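Local coordinates for putative methyl-accepting chemotaxis protein (PDB 6DB1) that probably senses chemical signals for bacterial chemotaxis through this N-terminal ligand-binding domain, an all-helical domain that forms a dimer, at residues Asp29-Phe34 / Lys96-Gln101. Sequence-based numbering, arbitrary orientation.
Sequences DQYFRF and KGVVPQ
Val98 meets both Phe34 and Tyr31 in the core of a four-helix bundle, the fold expected of a chemoreceptor ligand-binding domain, where helix 13-46 faces helix 80-105. The two short segments run in roughly the same direction, their axes 38° apart and 11.8 Å from each other at closest approach, and the gap is filled by side chains of both, chiefly the Phe34 ring and Val98. With its CG trans to the backbone N (chi1 166°), the Phe34 ring reaches toward the partner helix and receives Val98 CG1 over the centre of one face, a CH-pi contact of 3.8 Å from CG1 to the ring centroid. The leading atom of the ring, CZ, also lies 3.6 Å from Val98 O. The other methyl of the valine, CG2, meets the Tyr31 ring edge in its plane at 3.8 Å from CD1; the two methyls thus divide their contacts between a face and an edge. Leu60 and Met63 of helix 54-73 pack on the same valine, while Tyr31 OH is hydrogen-bonded to Ser125 OG on helix 110-144, so all four helices converge here. Asp29 and Arg33, partly exposed, take no part in the contact with segment 96-101; NE of Arg33 lies 3.6 Å from OD2 of Asp29, a charge pairing without a directed N-H. There Asp29 and Phe32 pack on Phe32, and Arg33 on Arg126, of the second subunit. The buried Gln101 amide is held by a hydrogen bond between NE2 and Thr121 OG1, while its OE1 approaches Phe34 CE2 obliquely at 3.7 Å.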
loop_
_atom_site.group_PDB
_atom_site.type_symbol
_atom_site.label_atom_id
_atom_site.label_comp_id
_atom_site.label_asym_id
_atom_site.label_seq_id
_atom_site.Cartn_x
_atom_site.Cartn_y
_atom_site.Cartn_z
ATOM N N ASP A 29 -3.524 -0.875 -0.815
ATOM C CA ASP A 29 -3.333 -1.871 -1.813
ATOM C C ASP A 29 -4.636 -2.095 -2.617
ATOM O O ASP A 29 -4.598 -2.162 -3.840
ATOM C CB ASP A 29 -2.925 -3.183 -1.173
ATOM C CG ASP A 29 -2.662 -4.248 -2.185
ATOM O OD1 ASP A 29 -2.023 -3.972 -3.231
ATOM O OD2 ASP A 29 -3.097 -5.373 -1.926
ATOM N N GLN A 30 -5.771 -2.177 -1.918
ATOM C CA GLN A 30 -7.081 -2.434 -2.563
ATOM C C GLN A 30 -7.522 -1.239 -3.419
ATOM O O GLN A 30 -8.237 -1.410 -4.428
ATOM C CB GLN A 30 -8.151 -2.765 -1.528
ATOM C CG GLN A 30 -7.880 -4.061 -0.778
ATOM C CD GLN A 30 -7.915 -5.261 -1.685
ATOM O OE1 GLN A 30 -8.688 -5.327 -2.636
ATOM N NE2 GLN A 30 -7.091 -6.239 -1.366
ATOM N N TYR A 31 -7.138 -0.041 -3.006
ATOM C CA TYR A 31 -7.433 1.105 -3.802
ATOM C C TYR A 31 -6.580 1.068 -5.083
ATOM O O TYR A 31 -7.123 1.223 -6.191
ATOM C CB TYR A 31 -7.204 2.390 -3.009
ATOM C CG TYR A 31 -7.142 3.607 -3.890
ATOM C CD1 TYR A 31 -8.276 4.080 -4.532
ATOM C CD2 TYR A 31 -5.940 4.258 -4.117
ATOM C CE1 TYR A 31 -8.216 5.177 -5.373
ATOM C CE2 TYR A 31 -5.868 5.364 -4.948
ATOM C CZ TYR A 31 -7.010 5.825 -5.575
ATOM O OH TYR A 31 -6.950 6.920 -6.388
ATOM N N PHE A 32 -5.262 0.850 -4.966
ATOM C CA PHE A 32 -4.434 0.822 -6.174
ATOM C C PHE A 32 -4.938 -0.284 -7.097
ATOM O O PHE A 32 -5.001 -0.085 -8.310
ATOM C CB PHE A 32 -2.935 0.664 -5.900
ATOM C CG PHE A 32 -2.296 1.827 -5.181
ATOM C CD1 PHE A 32 -2.702 3.129 -5.432
ATOM C CD2 PHE A 32 -1.204 1.633 -4.355
ATOM C CE1 PHE A 32 -2.100 4.201 -4.790
ATOM C CE2 PHE A 32 -0.596 2.707 -3.719
ATOM C CZ PHE A 32 -1.046 3.991 -3.935
ATOM N N ARG A 33 -5.311 -1.420 -6.530
ATOM C CA ARG A 33 -5.813 -2.485 -7.354
ATOM C C ARG A 33 -7.037 -1.989 -8.123
ATOM O O ARG A 33 -7.082 -2.101 -9.340
ATOM C CB ARG A 33 -6.157 -3.731 -6.537
ATOM C CG ARG A 33 -4.946 -4.553 -6.116
ATOM C CD ARG A 33 -5.360 -5.769 -5.316
ATOM N NE ARG A 33 -4.232 -6.643 -5.062
ATOM C CZ ARG A 33 -4.306 -7.777 -4.382
ATOM N NH1 ARG A 33 -5.462 -8.152 -3.859
ATOM N NH2 ARG A 33 -3.229 -8.529 -4.233
ATOM N N PHE A 34 -7.993 -1.426 -7.403
ATOM C CA PHE A 34 -9.223 -0.946 -7.985
ATOM C C PHE A 34 -8.969 -0.128 -9.253
ATOM O O PHE A 34 -9.662 -0.314 -10.234
ATOM C CB PHE A 34 -9.994 -0.076 -6.993
ATOM C CG PHE A 34 -11.104 0.706 -7.640
ATOM C CD1 PHE A 34 -12.317 0.102 -7.927
ATOM C CD2 PHE A 34 -10.922 2.032 -7.993
ATOM C CE1 PHE A 34 -13.329 0.810 -8.551
ATOM C CE2 PHE A 34 -11.940 2.741 -8.610
ATOM C CZ PHE A 34 -13.137 2.126 -8.896
ATOM N N LYS A 96 -16.507 9.652 -2.894
ATOM C CA LYS A 96 -16.513 10.722 -3.898
ATOM C C LYS A 96 -15.610 10.387 -5.091
ATOM O O LYS A 96 -15.786 10.980 -6.153
ATOM C CB LYS A 96 -16.043 12.041 -3.277
ATOM C CG LYS A 96 -16.888 12.574 -2.126
ATOM C CD LYS A 96 -16.316 13.843 -1.526
ATOM C CE LYS A 96 -17.132 14.386 -0.371
ATOM N NZ LYS A 96 -16.524 15.618 0.190
ATOM N N GLY A 97 -14.647 9.479 -4.935
ATOM C CA GLY A 97 -13.764 9.167 -6.043
ATOM C C GLY A 97 -14.075 7.823 -6.681
ATOM O O GLY A 97 -14.497 7.749 -7.835
ATOM N N VAL A 98 -13.927 6.778 -5.879
ATOM C CA VAL A 98 -14.054 5.392 -6.290
ATOM C C VAL A 98 -15.480 5.005 -6.690
ATOM O O VAL A 98 -15.678 4.396 -7.741
ATOM C CB VAL A 98 -13.552 4.475 -5.164
ATOM C CG1 VAL A 98 -13.980 3.033 -5.363
ATOM C CG2 VAL A 98 -12.044 4.583 -5.008
ATOM N N VAL A 99 -16.446 5.256 -5.825
ATOM C CA VAL A 99 -17.805 4.843 -6.107
ATOM C C VAL A 99 -18.318 5.526 -7.381
ATOM O O VAL A 99 -18.842 4.853 -8.261
ATOM C CB VAL A 99 -18.729 5.076 -4.897
ATOM C CG1 VAL A 99 -20.195 5.048 -5.294
ATOM C CG2 VAL A 99 -18.449 4.074 -3.790
ATOM N N PRO A 100 -18.178 6.845 -7.492
ATOM C CA PRO A 100 -18.682 7.399 -8.730
ATOM C C PRO A 100 -18.054 6.725 -9.957
ATOM O O PRO A 100 -18.792 6.290 -10.853
ATOM C CB PRO A 100 -18.329 8.887 -8.651
ATOM C CG PRO A 100 -18.439 9.169 -7.179
ATOM C CD PRO A 100 -17.866 7.922 -6.536
ATOM N N GLN A 101 -16.732 6.607 -9.987
ATOM C CA GLN A 101 -16.066 5.985 -11.134
ATOM C C GLN A 101 -16.760 4.673 -11.511
ATOM O O GLN A 101 -17.031 4.434 -12.678
ATOM C CB GLN A 101 -14.595 5.688 -10.857
ATOM C CG GLN A 101 -13.715 6.926 -10.790
ATOM C CD GLN A 101 -12.258 6.543 -10.852
ATOM O OE1 GLN A 101 -11.925 5.410 -11.187
ATOM N NE2 GLN A 101 -11.380 7.490 -10.555
#